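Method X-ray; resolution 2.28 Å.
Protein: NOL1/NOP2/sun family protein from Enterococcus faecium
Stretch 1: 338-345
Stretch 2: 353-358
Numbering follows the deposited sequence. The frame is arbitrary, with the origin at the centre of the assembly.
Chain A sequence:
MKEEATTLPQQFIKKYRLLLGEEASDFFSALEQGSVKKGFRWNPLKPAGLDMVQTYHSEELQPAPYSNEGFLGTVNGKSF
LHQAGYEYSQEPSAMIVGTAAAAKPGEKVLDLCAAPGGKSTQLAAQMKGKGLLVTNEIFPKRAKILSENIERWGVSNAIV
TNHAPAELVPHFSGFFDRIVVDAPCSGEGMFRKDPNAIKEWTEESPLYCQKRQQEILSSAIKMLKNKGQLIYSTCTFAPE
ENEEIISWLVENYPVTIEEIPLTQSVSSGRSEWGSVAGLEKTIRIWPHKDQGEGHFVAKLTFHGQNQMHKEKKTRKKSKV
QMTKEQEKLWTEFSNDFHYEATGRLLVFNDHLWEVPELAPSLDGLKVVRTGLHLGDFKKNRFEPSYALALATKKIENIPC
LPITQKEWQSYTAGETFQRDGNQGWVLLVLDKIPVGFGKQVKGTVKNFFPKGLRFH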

# COMPACT_ATOMS: atom_id res chain seq x y z
N HIS A 338 -3.02 19.35 21.49
CA HIS A 338 -2.64 18.15 22.26
C HIS A 338 -2.13 17.00 21.40
O HIS A 338 -2.55 15.85 21.58
N TYR A 339 -1.23 17.31 20.48
CA TYR A 339 -0.45 16.30 19.77
C TYR A 339 1.03 16.47 20.11
O TYR A 339 1.55 17.58 20.12
N GLU A 340 1.71 15.36 20.38
CA GLU A 340 3.15 15.40 20.63
C GLU A 340 3.89 14.47 19.66
O GLU A 340 3.56 13.29 19.54
N ALA A 341 4.91 15.01 19.00
CA ALA A 341 5.65 14.28 17.96
C ALA A 341 6.47 13.14 18.54
O ALA A 341 6.99 13.24 19.65
N THR A 342 6.61 12.06 17.77
CA THR A 342 7.43 10.92 18.17
C THR A 342 8.75 10.82 17.38
O THR A 342 9.79 10.51 17.95
N GLY A 343 8.70 11.09 16.08
CA GLY A 343 9.91 11.07 15.26
C GLY A 343 10.60 12.42 15.24
O GLY A 343 10.26 13.31 16.02
N ARG A 344 11.56 12.59 14.34
CA ARG A 344 12.30 13.85 14.24
C ARG A 344 11.53 14.88 13.43
O ARG A 344 10.90 14.55 12.44
N LEU A 345 11.61 16.14 13.83
CA LEU A 345 10.90 17.19 13.11
C LEU A 345 11.81 17.92 12.13
O LEU A 345 12.78 18.56 12.54
N TRP A 353 7.63 18.04 8.78
CA TRP A 353 7.51 16.60 8.66
C TRP A 353 7.95 15.95 9.94
O TRP A 353 8.86 16.42 10.61
N GLU A 354 7.32 14.83 10.26
CA GLU A 354 7.77 14.04 11.39
C GLU A 354 8.25 12.74 10.79
O GLU A 354 7.46 12.00 10.21
N VAL A 355 9.55 12.48 10.93
CA VAL A 355 10.20 11.37 10.25
C VAL A 355 10.58 10.30 11.26
O VAL A 355 11.10 10.61 12.32
N PRO A 356 10.32 9.03 10.92
CA PRO A 356 10.63 7.95 11.86
C PRO A 356 12.11 7.92 12.17
O PRO A 356 12.94 8.29 11.35
N GLU A 357 12.43 7.49 13.38
CA GLU A 357 13.81 7.51 13.81
C GLU A 357 14.61 6.48 13.02
O GLU A 357 15.82 6.61 12.88
N LEU A 358 13.91 5.48 12.48
CA LEU A 358 14.51 4.40 11.73
C LEU A 358 14.99 4.83 10.35
O LEU A 358 15.77 4.13 9.72

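A single carboxylate, that of Glu354, accepts three of the five hydrogen bonds across this contact, all from the loop that leads into the opposing strand. OE1 of Glu354 takes a very short one from OH of Tyr339, at 2.5 Å. OE2 of Glu354 takes two from the backbone, from N of Thr342 at 2.7 Å (N-H...O angle 158°) and from N of Gly343 at 3.0 Å (166°), so consecutive amides converge on one oxygen. The side chain reaches them by extension, with chi1 and chi2 both t (175° and 180°) and chi3 at -20°. Glu354 is buried and has 104 Å² covered by the other stretch, the largest share of any residue here, out of 415 Å² summed over both sides.

Tyr339 meets this acid from the other stretch. Its CA-to-CB bond points toward the second stretch, chi1 is t (175°) and chi2 is 94°, and OE1 of Glu354 lies at the ring edge, near the ring plane, as expected for an in-plane phenol hydrogen bond. Ala341 also points toward the second stretch, and its CB lies 3.6 Å from OE1 of Glu354, so the methyl is in van der Waals contact with the carboxylate oxygen.

The backbone sets the register. Arg344 and Val355 form an antiparallel hydrogen-bonded pair, with Arg344 N to Val355 O and Val355 N to Arg344 O both 2.9 Å. Leu345 and Glu354 form the next, non-hydrogen-bonded pair, their side chains sharing a face of the sheet. There Leu345, with chi1 m (-57°) and chi2 t (166°), brings CD2 to 4.1 Å from CB of Glu354, so the leucine packs against the aliphatic start of the acid.

Gly343, in the loop just before the strand, brings its backbone close to the second stretch: its CA is 3.2 Å from O of Val355, a CA-H...O contact with an angle of 129° at H. An ideally placed CB on this residue would fall 2.1 Å from that same oxygen, a clash.

On the other face, Arg344 and Val355 project together. Arg344 adopts m, t, m for chi1 to chi3 and packs its CD 3.1 Å from OE2 of Glu357. Glu357 starts sideways, but chi1 t (-152°) and chi2 p (63°) bring its end nearer. Its charge is close to that of the arginine without forming a salt bridge: NE of Arg344 is 4.2 Å from OE2 of Glu357. Trp353 behaves differently, since its side chain begins sideways and its end leads away; its contribution comes from the backbone, where its O lies 3.3 Å from CA of Leu345.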

# COMPACT_ATOMS: atom_id res chain seq x y z
CB HIS A 338 -3.78 17.68 23.18
CG HIS A 338 -4.20 18.70 24.19
ND1 HIS A 338 -3.69 18.73 25.47
CD2 HIS A 338 -5.05 19.74 24.10
CE1 HIS A 338 -4.22 19.74 26.13
NE2 HIS A 338 -5.04 20.38 25.31
CB TYR A 339 -0.66 16.42 18.25
CG TYR A 339 0.22 15.48 17.44
CD1 TYR A 339 -0.25 14.24 17.03
CD2 TYR A 339 1.52 15.84 17.09
CE1 TYR A 339 0.55 13.38 16.30
CE2 TYR A 339 2.32 14.99 16.35
CZ TYR A 339 1.83 13.76 15.96
OH TYR A 339 2.62 12.91 15.23
CB GLU A 340 3.45 15.03 22.08
CG GLU A 340 4.91 15.16 22.47
CD GLU A 340 5.10 15.29 23.98
OE1 GLU A 340 4.19 14.92 24.74
OE2 GLU A 340 6.17 15.79 24.39
CB ALA A 341 6.54 15.24 17.19
CB THR A 342 6.65 9.59 18.09
OG1 THR A 342 6.19 9.23 19.40
CG2 THR A 342 7.52 8.46 17.56
CB ARG A 344 13.67 13.61 13.58
CG ARG A 344 14.30 12.28 13.93
CD ARG A 344 15.81 12.36 13.88
NE ARG A 344 16.32 12.73 12.56
CZ ARG A 344 17.45 13.41 12.36
NH1 ARG A 344 18.18 13.81 13.39
NH2 ARG A 344 17.84 13.70 11.12
CB LEU A 345 10.23 18.17 14.08
CG LEU A 345 9.25 17.56 15.08
CD1 LEU A 345 8.92 18.54 16.17
CD2 LEU A 345 7.99 17.08 14.38
CB TRP A 353 8.40 16.07 7.53
CG TRP A 353 7.93 16.42 6.18
CD1 TRP A 353 8.28 17.52 5.45
CD2 TRP A 353 7.04 15.66 5.37
NE1 TRP A 353 7.65 17.49 4.23
CE2 TRP A 353 6.87 16.36 4.16
CE3 TRP A 353 6.34 14.46 5.54
CZ2 TRP A 353 6.05 15.90 3.14
CZ3 TRP A 353 5.53 14.01 4.53
CH2 TRP A 353 5.39 14.73 3.35
CB GLU A 354 6.64 13.80 12.38
CG GLU A 354 7.00 12.88 13.53
CD GLU A 354 5.86 12.67 14.49
OE1 GLU A 354 4.93 13.51 14.49
OE2 GLU A 354 5.87 11.68 15.23
CB VAL A 355 11.47 11.84 9.53
CG1 VAL A 355 12.01 10.74 8.63
CG2 VAL A 355 11.18 13.09 8.72
CB PRO A 356 10.23 6.70 11.08
CG PRO A 356 9.22 7.17 10.10
CD PRO A 356 9.69 8.53 9.70
CB GLU A 357 13.89 7.22 15.31
CG GLU A 357 15.09 7.83 15.97
CD GLU A 357 15.07 9.34 15.89
OE1 GLU A 357 13.97 9.93 15.99
OE2 GLU A 357 16.15 9.95 15.72
CB LEU A 358 13.51 3.25 11.54
CG LEU A 358 13.37 2.17 12.59
CD1 LEU A 358 14.73 1.60 12.92
CD2 LEU A 358 12.71 2.75 13.83